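Local coordinates for protein aspartate--tRNA(Asp/Asn) ligase (Thermus thermophilus, PDB 1N9W) that charges both tRNA(Asp) and tRNA(Asn) with L-aspartate, first activating the amino acid with ATP and then passing it to the acceptor end of the tRNA, at residues R25-G29 with R30-L34; M241-E244 with A245-A249; A249-E252 with I253-L256; H374-L377 with E378-Y382. One frame throughout, in Å; residues are numbered along the deposited sequence.

Contact 1. Residues R25-G29 with R30-L34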
loop_
_atom_site.group_PDB
_atom_site.type_symbol
_atom_site.label_atom_id
_atom_site.label_comp_id
_atom_site.label_asym_id
_atom_site.label_seq_id
_atom_site.Cartn_x
_atom_site.Cartn_y
_atom_site.Cartn_z
ATOM N N ARG B 25 -34.668 -10.259 9.406
ATOM C CA ARG B 25 -35.690 -11.211 9.012
ATOM C C ARG B 25 -37.050 -10.769 9.549
ATOM O O ARG B 25 -37.139 -10.053 10.544
ATOM C CB ARG B 25 -35.328 -12.596 9.578
ATOM C CG ARG B 25 -35.185 -12.596 11.112
ATOM C CD ARG B 25 -34.705 -13.916 11.729
ATOM N NE ARG B 25 -34.844 -13.858 13.187
ATOM C CZ ARG B 25 -34.675 -14.881 14.023
ATOM N NH1 ARG B 25 -34.346 -16.087 13.572
ATOM N NH2 ARG B 25 -34.853 -14.692 15.326
ATOM N N ARG B 26 -38.098 -11.191 8.857
ATOM C CA ARG B 26 -39.479 -10.916 9.234
ATOM C C ARG B 26 -40.099 -12.266 8.935
ATOM O O ARG B 26 -40.267 -12.633 7.773
ATOM C CB ARG B 26 -40.090 -9.867 8.327
ATOM C CG ARG B 26 -39.221 -8.653 8.157
ATOM C CD ARG B 26 -39.484 -7.638 9.233
ATOM N NE ARG B 26 -38.680 -6.426 9.051
ATOM C CZ ARG B 26 -37.453 -6.266 9.536
ATOM N NH1 ARG B 26 -36.874 -7.241 10.230
ATOM N NH2 ARG B 26 -36.816 -5.121 9.350
ATOM N N ASP B 27 -40.400 -13.006 9.996
ATOM C CA ASP B 27 -40.957 -14.354 9.912
ATOM C C ASP B 27 -42.483 -14.342 9.952
ATOM O O ASP B 27 -43.068 -14.128 11.010
ATOM C CB ASP B 27 -40.436 -15.171 11.100
ATOM C CG ASP B 27 -40.643 -16.662 10.936
ATOM O OD1 ASP B 27 -41.606 -17.086 10.255
ATOM O OD2 ASP B 27 -39.834 -17.424 11.523
ATOM N N LEU B 28 -43.135 -14.580 8.819
ATOM C CA LEU B 28 -44.592 -14.597 8.812
ATOM C C LEU B 28 -45.123 -15.988 8.486
ATOM O O LEU B 28 -46.159 -16.128 7.840
ATOM C CB LEU B 28 -45.140 -13.582 7.810
ATOM C CG LEU B 28 -44.708 -12.131 7.996
ATOM C CD1 LEU B 28 -45.278 -11.300 6.869
ATOM C CD2 LEU B 28 -45.168 -11.596 9.343
ATOM N N GLY B 29 -44.405 -17.013 8.932
ATOM C CA GLY B 29 -44.834 -18.376 8.687
ATOM C C GLY B 29 -44.688 -18.844 7.247
ATOM O O GLY B 29 -43.576 -19.133 6.794
ATOM N N ARG B 30 -45.813 -18.919 6.534
ATOM C CA ARG B 30 -45.841 -19.360 5.140
ATOM C C ARG B 30 -44.904 -18.541 4.270
ATOM O O ARG B 30 -44.273 -19.070 3.360
ATOM C CB ARG B 30 -47.258 -19.275 4.567
ATOM C CG ARG B 30 -48.227 -20.310 5.116
ATOM C CD ARG B 30 -49.496 -20.373 4.273
ATOM N NE ARG B 30 -50.373 -21.460 4.699
ATOM C CZ ARG B 30 -51.403 -21.917 3.990
ATOM N NH1 ARG B 30 -51.693 -21.382 2.808
ATOM N NH2 ARG B 30 -52.141 -22.919 4.462
ATOM N N ILE B 31 -44.834 -17.242 4.527
ATOM C CA ILE B 31 -43.931 -16.391 3.777
ATOM C C ILE B 31 -42.979 -15.758 4.793
ATOM O O ILE B 31 -43.384 -15.389 5.900
ATOM C CB ILE B 31 -44.666 -15.273 2.997
ATOM C CG1 ILE B 31 -45.381 -14.342 3.970
ATOM C CG2 ILE B 31 -45.670 -15.877 2.025
ATOM C CD1 ILE B 31 -45.589 -12.946 3.412
ATOM N N GLN B 32 -41.710 -15.659 4.422
ATOM C CA GLN B 32 -40.705 -15.077 5.293
ATOM C C GLN B 32 -39.866 -14.131 4.461
ATOM O O GLN B 32 -39.470 -14.445 3.338
ATOM C CB GLN B 32 -39.848 -16.185 5.918
ATOM C CG GLN B 32 -40.671 -17.129 6.791
ATOM C CD GLN B 32 -39.979 -18.452 7.100
ATOM O OE1 GLN B 32 -39.433 -19.111 6.214
ATOM N NE2 GLN B 32 -40.031 -18.861 8.364
ATOM N N PHE B 33 -39.622 -12.952 5.008
ATOM C CA PHE B 33 -38.846 -11.948 4.318
ATOM C C PHE B 33 -37.478 -11.853 4.963
ATOM O O PHE B 33 -37.359 -11.740 6.185
ATOM C CB PHE B 33 -39.567 -10.595 4.387
ATOM C CG PHE B 33 -40.794 -10.520 3.524
ATOM C CD1 PHE B 33 -40.683 -10.265 2.160
ATOM C CD2 PHE B 33 -42.065 -10.715 4.070
ATOM C CE1 PHE B 33 -41.809 -10.199 1.347
ATOM C CE2 PHE B 33 -43.203 -10.651 3.265
ATOM C CZ PHE B 33 -43.076 -10.391 1.893
ATOM N N LEU B 34 -36.441 -11.927 4.137
ATOM C CA LEU B 34 -35.075 -11.836 4.624
ATOM C C LEU B 34 -34.404 -10.718 3.871
ATOM O O LEU B 34 -34.779 -10.394 2.744
ATOM C CB LEU B 34 -34.315 -13.135 4.357
ATOM C CG LEU B 34 -34.951 -14.428 4.859
ATOM C CD1 LEU B 34 -34.108 -15.594 4.387
ATOM C CD2 LEU B 34 -35.064 -14.408 6.377
#
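D27 and Q32 meet side by side on one face of the hairpin made by strands 15-28 and 31-38. Q32 NE2 gives D27 OD1 a nearly straight hydrogen bond of 3.0 Å, with the oxygen in the amide plane of Q32, although NE2 itself stands 55° out of the carboxylate plane. The same OD1 closes an Asx turn by accepting G29 N at 3.1 Å, nearly along its C-O axis. R26 and F33 form the antiparallel hydrogen-bonded pair: R26 N to F33 O at 2.8 Å, F33 N to R26 O at 2.9 Å. Across the type II' turn that runs from L28 to I31, L28 N gives I31 O only a weak bond. Packing follows on both faces. L34 CD2 touches R25 CB at 3.7 Å on the D27 side; on the other, L28 CD1 meets I31 CD1 at 3.8 Å and lies at the edge of the F33 ring. R26, a tRNA-interaction site, bends at chi2 (-88°) and carries NH1 back to R25 O. F33 neighbours Q44, another such site in this OB-fold anticodon-binding domain. With two N-H donors gripping one carboxylate oxygen, the turn is tied to both strands and the D27 carboxylate is probably stabilised as the anion.

Contact 2. Residues M241-E244 with A245-A249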
loop_
_atom_site.group_PDB
_atom_site.type_symbol
_atom_site.label_atom_id
_atom_site.label_comp_id
_atom_site.label_asym_id
_atom_site.label_seq_id
_atom_site.Cartn_x
_atom_site.Cartn_y
_atom_site.Cartn_z
ATOM N N MET B 241 -7.128 11.123 -6.748
ATOM C CA MET B 241 -7.653 10.390 -5.602
ATOM C C MET B 241 -9.189 10.454 -5.543
ATOM O O MET B 241 -9.857 9.420 -5.455
ATOM C CB MET B 241 -7.009 10.925 -4.316
ATOM C CG MET B 241 -5.517 10.605 -4.204
ATOM S SD MET B 241 -4.670 11.608 -2.941
ATOM C CE MET B 241 -5.265 10.817 -1.546
ATOM N N LEU B 242 -9.743 11.663 -5.614
ATOM C CA LEU B 242 -11.190 11.865 -5.588
ATOM C C LEU B 242 -11.890 11.204 -6.771
ATOM O O LEU B 242 -12.998 10.674 -6.639
ATOM C CB LEU B 242 -11.499 13.366 -5.580
ATOM C CG LEU B 242 -11.496 14.039 -4.197
ATOM C CD1 LEU B 242 -10.227 13.685 -3.432
ATOM C CD2 LEU B 242 -11.612 15.548 -4.373
ATOM N N GLU B 243 -11.235 11.235 -7.924
ATOM C CA GLU B 243 -11.782 10.640 -9.142
ATOM C C GLU B 243 -11.918 9.124 -8.976
ATOM O O GLU B 243 -12.908 8.528 -9.393
ATOM C CB GLU B 243 -10.853 10.947 -10.314
ATOM C CG GLU B 243 -11.484 10.741 -11.673
ATOM C CD GLU B 243 -12.551 11.771 -11.952
ATOM O OE1 GLU B 243 -12.302 12.970 -11.675
ATOM O OE2 GLU B 243 -13.636 11.398 -12.454
ATOM N N GLU B 244 -10.898 8.514 -8.373
ATOM C CA GLU B 244 -10.873 7.075 -8.138
ATOM C C GLU B 244 -12.031 6.669 -7.233
ATOM O O GLU B 244 -12.737 5.701 -7.513
ATOM C CB GLU B 244 -9.537 6.678 -7.512
ATOM C CG GLU B 244 -9.286 5.178 -7.364
ATOM C CD GLU B 244 -9.437 4.415 -8.675
ATOM O OE1 GLU B 244 -9.170 5.000 -9.745
ATOM O OE2 GLU B 244 -9.808 3.226 -8.628
ATOM N N ALA B 245 -12.229 7.423 -6.159
ATOM C CA ALA B 245 -13.294 7.159 -5.195
ATOM C C ALA B 245 -14.643 7.290 -5.861
ATOM O O ALA B 245 -15.547 6.487 -5.637
ATOM C CB ALA B 245 -13.197 8.147 -4.036
ATOM N N LEU B 246 -14.773 8.323 -6.683
ATOM C CA LEU B 246 -16.023 8.570 -7.387
ATOM C C LEU B 246 -16.330 7.426 -8.365
ATOM O O LEU B 246 -17.476 7.007 -8.480
ATOM C CB LEU B 246 -15.930 9.906 -8.132
ATOM C CG LEU B 246 -17.125 10.849 -8.068
ATOM C CD1 LEU B 246 -17.500 11.170 -6.623
ATOM C CD2 LEU B 246 -16.759 12.120 -8.805
ATOM N N ASN B 247 -15.307 6.910 -9.043
ATOM C CA ASN B 247 -15.518 5.832 -10.003
ATOM C C ASN B 247 -15.603 4.427 -9.415
ATOM O O ASN B 247 -16.365 3.601 -9.910
ATOM C CB ASN B 247 -14.433 5.855 -11.082
ATOM C CG ASN B 247 -14.475 7.124 -11.924
ATOM O OD1 ASN B 247 -15.521 7.761 -12.061
ATOM N ND2 ASN B 247 -13.337 7.484 -12.506
ATOM N N THR B 248 -14.833 4.146 -8.370
ATOM C CA THR B 248 -14.857 2.811 -7.792
ATOM C C THR B 248 -15.616 2.682 -6.469
ATOM O O THR B 248 -15.877 1.569 -6.017
ATOM C CB THR B 248 -13.420 2.244 -7.641
ATOM O OG1 THR B 248 -12.669 3.049 -6.724
ATOM C CG2 THR B 248 -12.711 2.240 -9.005
ATOM N N ALA B 249 -15.981 3.802 -5.853
ATOM C CA ALA B 249 -16.727 3.761 -4.591
ATOM C C ALA B 249 -17.926 4.707 -4.619
ATOM O O ALA B 249 -18.298 5.303 -3.599
ATOM C CB ALA B 249 -15.807 4.110 -3.418
#
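The carboxylate of E243 and the amide of N247 cross with their planes 55° apart, one turn apart near the C-terminal end of helix 227-248, and no face-to-face stacking results. E243 CG lies 3.8 Å from N247 ND2, while N247 CG comes within 3.3 Å of E243 O. The second flat group, the carboxylate of E244, leans toward T248: its OE2 comes 3.1 Å from T248 CG2, so within this stretch the T248 methyl is the atom nearest OE2. E244 reaches this place with CG anti to the backbone N and a bend at chi2. Its oxygens also face helix 119-141, OE2 toward R133 and OE1 toward R137, though these ion pairs are long and weak.

The frame is the ordinary i to i+4 pattern of an alpha helix in the class II synthetase domain: A245 N to M241 O, L246 N to L242 O, N247 N to E243 O. M241, L242 and A245 face inward, against F135 and L131 of helix 119-141, and L242 and L246 also touch W260. Near its end the helix gains a side-chain bond. T248 sets OG1 between its own backbone N and carbonyl carbon (chi1 63°), which turns the hydroxyl back along the helix. E244 O therefore takes two donors from one residue: T248 N at 2.7 Å, nearly in line with the carbonyl bond, and T248 OG1 at 2.8 Å, which stands 47° above the carbonyl plane.

Contact 3. Residues A249-E252 with I253-L256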
loop_
_atom_site.group_PDB
_atom_site.type_symbol
_atom_site.label_atom_id
_atom_site.label_comp_id
_atom_site.label_asym_id
_atom_site.label_seq_id
_atom_site.Cartn_x
_atom_site.Cartn_y
_atom_site.Cartn_z
ATOM N N ALA B 249 -15.981 3.802 -5.853
ATOM C CA ALA B 249 -16.727 3.761 -4.591
ATOM C C ALA B 249 -17.926 4.707 -4.619
ATOM O O ALA B 249 -18.298 5.303 -3.599
ATOM C CB ALA B 249 -15.807 4.110 -3.418
ATOM N N GLY B 250 -18.528 4.836 -5.800
ATOM C CA GLY B 250 -19.676 5.705 -5.969
ATOM C C GLY B 250 -20.812 5.404 -5.016
ATOM O O GLY B 250 -21.319 6.303 -4.346
ATOM N N ASP B 251 -21.217 4.142 -4.946
ATOM C CA ASP B 251 -22.316 3.749 -4.069
ATOM C C ASP B 251 -22.078 4.126 -2.619
ATOM O O ASP B 251 -22.997 4.561 -1.925
ATOM C CB ASP B 251 -22.571 2.246 -4.170
ATOM C CG ASP B 251 -23.029 1.836 -5.545
ATOM O OD1 ASP B 251 -23.663 2.672 -6.230
ATOM O OD2 ASP B 251 -22.776 0.676 -5.949
ATOM N N GLU B 252 -20.847 3.943 -2.158
ATOM C CA GLU B 252 -20.499 4.281 -0.791
ATOM C C GLU B 252 -20.665 5.790 -0.576
ATOM O O GLU B 252 -21.239 6.242 0.421
ATOM C CB GLU B 252 -19.048 3.872 -0.491
ATOM C CG GLU B 252 -18.808 2.387 -0.178
ATOM C CD GLU B 252 -18.917 1.456 -1.393
ATOM O OE1 GLU B 252 -18.673 1.900 -2.531
ATOM O OE2 GLU B 252 -19.220 0.270 -1.190
ATOM N N ILE B 253 -20.168 6.572 -1.522
ATOM C CA ILE B 253 -20.268 8.019 -1.414
ATOM C C ILE B 253 -21.729 8.459 -1.354
ATOM O O ILE B 253 -22.112 9.240 -0.479
ATOM C CB ILE B 253 -19.545 8.683 -2.588
ATOM C CG1 ILE B 253 -18.036 8.467 -2.416
ATOM C CG2 ILE B 253 -19.903 10.164 -2.659
ATOM C CD1 ILE B 253 -17.217 8.768 -3.649
ATOM N N ARG B 254 -22.542 7.944 -2.270
ATOM C CA ARG B 254 -23.958 8.287 -2.297
ATOM C C ARG B 254 -24.696 7.792 -1.056
ATOM O O ARG B 254 -25.552 8.490 -0.514
ATOM C CB ARG B 254 -24.614 7.719 -3.555
ATOM C CG ARG B 254 -24.267 8.479 -4.822
ATOM C CD ARG B 254 -25.095 7.979 -5.991
ATOM N NE ARG B 254 -24.656 6.661 -6.462
ATOM C CZ ARG B 254 -23.546 6.458 -7.165
ATOM N NH1 ARG B 254 -22.763 7.486 -7.478
ATOM N NH2 ARG B 254 -23.224 5.237 -7.566
ATOM N N LEU B 255 -24.362 6.589 -0.602
ATOM C CA LEU B 255 -25.011 6.022 0.577
ATOM C C LEU B 255 -24.826 6.925 1.798
ATOM O O LEU B 255 -25.765 7.153 2.561
ATOM C CB LEU B 255 -24.432 4.636 0.858
ATOM C CG LEU B 255 -24.783 3.994 2.202
ATOM C CD1 LEU B 255 -26.236 3.532 2.194
ATOM C CD2 LEU B 255 -23.841 2.832 2.454
ATOM N N LEU B 256 -23.614 7.439 1.985
ATOM C CA LEU B 256 -23.341 8.316 3.121
ATOM C C LEU B 256 -23.889 9.713 2.837
ATOM O O LEU B 256 -23.847 10.596 3.690
ATOM C CB LEU B 256 -21.831 8.372 3.392
ATOM C CG LEU B 256 -21.150 7.037 3.718
ATOM C CD1 LEU B 256 -19.643 7.190 3.696
ATOM C CD2 LEU B 256 -21.619 6.543 5.071
#
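A bend at chi3 (-73°) folds the guanidinium of R254 back over the preceding turn, toward the start of helix 250-255, while D251, with chi1 at -64°, brings its carboxylate to the same place. R254 CG stands opposite the carbonyl carbon, next to the backbone N. The two meet in a salt bridge, R254 NH2 to D251 OD1 at 2.9 Å, bent at the hydrogen and made between planes 86° apart: NH2 approaches from above the carboxylate plane, and OD1 is tilted from the guanidinium plane. The folded guanidinium also lies across the G250-D251 peptide, with G250 O 3.6 Å above the guanidinium plane, over its centre.

Beneath these side chains runs a short, regular helix. A249 is its N-cap residue, and A249 O receives I253 N at 3.1 Å. R254 N then binds G250 O at 2.9 Å, L255 N binds D251 O at 2.8 Å, and L256 N closes on E252 O. G250 O thus accepts R254 N and is also packed against the flat of the same residue's guanidinium.

Other faces of the helix pack on its neighbours. I253 turns to A245 and L246 of helix 227-248, whereas E252 lies on A123, K126 and V127 of helix 119-141. The chemistry is that of an i to i+3 charge pair at a helix start: D251 places a negative group near the amino end of the helix dipole, which should suit it, and in this exposed pair it probably offsets part of the arginine's charge.

Contact 4. Residues H374-L377 with E378-Y382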
loop_
_atom_site.group_PDB
_atom_site.type_symbol
_atom_site.label_atom_id
_atom_site.label_comp_id
_atom_site.label_asym_id
_atom_site.label_seq_id
_atom_site.Cartn_x
_atom_site.Cartn_y
_atom_site.Cartn_z
ATOM N N HIS B 374 24.786 14.267 13.736
ATOM C CA HIS B 374 25.877 13.844 12.869
ATOM C C HIS B 374 25.445 12.711 11.939
ATOM O O HIS B 374 25.808 12.695 10.764
ATOM C CB HIS B 374 27.082 13.405 13.706
ATOM C CG HIS B 374 28.274 13.009 12.889
ATOM N ND1 HIS B 374 28.318 11.844 12.152
ATOM C CD2 HIS B 374 29.458 13.632 12.679
ATOM C CE1 HIS B 374 29.478 11.767 11.524
ATOM N NE2 HIS B 374 30.188 12.840 11.826
ATOM N N GLY B 375 24.670 11.768 12.465
ATOM C CA GLY B 375 24.208 10.656 11.653
ATOM C C GLY B 375 23.180 11.087 10.622
ATOM O O GLY B 375 22.953 10.403 9.622
ATOM N N TYR B 376 22.558 12.234 10.874
ATOM C CA TYR B 376 21.547 12.789 9.984
ATOM C C TYR B 376 22.196 13.656 8.909
ATOM O O TYR B 376 21.785 13.639 7.749
ATOM C CB TYR B 376 20.561 13.637 10.791
ATOM C CG TYR B 376 19.542 14.375 9.953
ATOM C CD1 TYR B 376 18.502 13.695 9.328
ATOM C CD2 TYR B 376 19.631 15.754 9.769
ATOM C CE1 TYR B 376 17.572 14.372 8.540
ATOM C CE2 TYR B 376 18.708 16.441 8.984
ATOM C CZ TYR B 376 17.683 15.745 8.372
ATOM O OH TYR B 376 16.773 16.417 7.584
ATOM N N LEU B 377 23.215 14.407 9.313
ATOM C CA LEU B 377 23.928 15.310 8.415
ATOM C C LEU B 377 24.773 14.593 7.358
ATOM O O LEU B 377 25.059 15.157 6.305
ATOM C CB LEU B 377 24.820 16.251 9.238
ATOM C CG LEU B 377 24.147 17.163 10.272
ATOM C CD1 LEU B 377 25.208 17.796 11.158
ATOM C CD2 LEU B 377 23.319 18.232 9.575
ATOM N N GLU B 378 25.161 13.355 7.637
ATOM C CA GLU B 378 25.987 12.582 6.720
ATOM C C GLU B 378 25.561 12.571 5.260
ATOM O O GLU B 378 26.301 13.036 4.390
ATOM C CB GLU B 378 26.115 11.144 7.214
ATOM C CG GLU B 378 27.268 10.958 8.171
ATOM C CD GLU B 378 28.606 11.219 7.503
ATOM O OE1 GLU B 378 29.610 11.376 8.225
ATOM O OE2 GLU B 378 28.656 11.259 6.255
ATOM N N VAL B 379 24.377 12.041 4.982
ATOM C CA VAL B 379 23.904 11.972 3.606
ATOM C C VAL B 379 23.979 13.315 2.883
ATOM O O VAL B 379 24.309 13.364 1.701
ATOM C CB VAL B 379 22.449 11.441 3.528
ATOM C CG1 VAL B 379 21.495 12.416 4.194
ATOM C CG2 VAL B 379 22.059 11.219 2.076
ATOM N N PHE B 380 23.686 14.402 3.587
ATOM C CA PHE B 380 23.716 15.715 2.956
ATOM C C PHE B 380 25.121 16.178 2.568
ATOM O O PHE B 380 25.326 17.329 2.187
ATOM C CB PHE B 380 23.043 16.756 3.848
ATOM C CG PHE B 380 21.595 16.470 4.112
ATOM C CD1 PHE B 380 21.219 15.628 5.156
ATOM C CD2 PHE B 380 20.603 17.030 3.310
ATOM C CE1 PHE B 380 19.877 15.349 5.395
ATOM C CE2 PHE B 380 19.259 16.755 3.542
ATOM C CZ PHE B 380 18.893 15.912 4.589
ATOM N N LYS B 381 26.082 15.272 2.676
ATOM C CA LYS B 381 27.455 15.561 2.301
ATOM C C LYS B 381 27.724 14.833 0.987
ATOM O O LYS B 381 28.872 14.628 0.592
ATOM C CB LYS B 381 28.413 15.078 3.392
ATOM C CG LYS B 381 28.511 16.037 4.568
ATOM C CD LYS B 381 28.940 15.339 5.850
ATOM C CE LYS B 381 30.021 14.389 5.635
ATOM N NZ LYS B 381 30.700 13.794 6.622
ATOM N N TYR B 382 26.644 14.436 0.315
ATOM C CA TYR B 382 26.758 13.724 -0.948
ATOM C C TYR B 382 25.802 14.237 -2.012
ATOM O O TYR B 382 25.001 13.486 -2.568
ATOM C CB TYR B 382 26.563 12.229 -0.721
ATOM C CG TYR B 382 27.653 11.630 0.137
ATOM C CD1 TYR B 382 28.901 11.318 -0.402
ATOM C CD2 TYR B 382 27.452 11.417 1.505
ATOM C CE1 TYR B 382 29.924 10.809 0.398
ATOM C CE2 TYR B 382 28.467 10.911 2.313
ATOM C CZ TYR B 382 29.701 10.610 1.752
ATOM O OH TYR B 382 30.708 10.115 2.547
#
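This is a local contact between the one-turn helix 374-377 and the residues that follow it: the next segment leads on to strand 387-393 of the antiparallel class II catalytic sheet, and side chains of the two touch. One backbone bond joins them, E378 N to H374 O, long at 3.3 Å and tilted from the carbonyl plane. H374 and E378 run side by side in the same direction. The imidazole, swung out with CG anti to the backbone N (chi1 -177°), puts CE1 3.3 Å from E378 OE1, ring and carboxylate planes being 59° apart. E378 is also held within its own segment by a salt bridge to K381, NZ to OE1 3.1 Å, weak as a hydrogen bond.

The aromatic pair lies on the other side of the turn. Y376 and F380 are set obliquely, their ring centroids 5.2 Å apart and planes at 50°, so neither a stack nor an edge-to-face pair describes them. F380 CE1 stands over one face of the Y376 ring, toward its rim. Outside the contact, Y376 OH is hydrogen-bonded to Q184 of helix 181-190, while L377 and F380 pack on helix 356-364. F380 also lies near R352, predicted to bind L-aspartate. Segment 378-382 faces the dimer partner as well: E378 and V379 pack on Y113 of the second subunit, and Y382 O bonds R117 of that chain. At the ring edge of F380, Y376 O lies in the plane, 3.3 Å from F380 CD1.

How the contacts relate
Each contact is local, joining adjoining segments, so none encloses a long loop and none nests in or crosses another. From the N terminus, contact 1 closes the hairpin turn between strands 15-28 and 31-38 in the OB-fold domain. Contact 2 ends helix 227-248 and contact 3 starts at the shared residue A249, forming helix 250-255; the two contacts touch through the packing of these helices, and their centres are about 10 Å apart. Both rest on helix 119-141. Contact 4 comes last, at the dimer interface on the far side of the chain from contacts 1 and 3, its centre about 72 Å from that of contact 1.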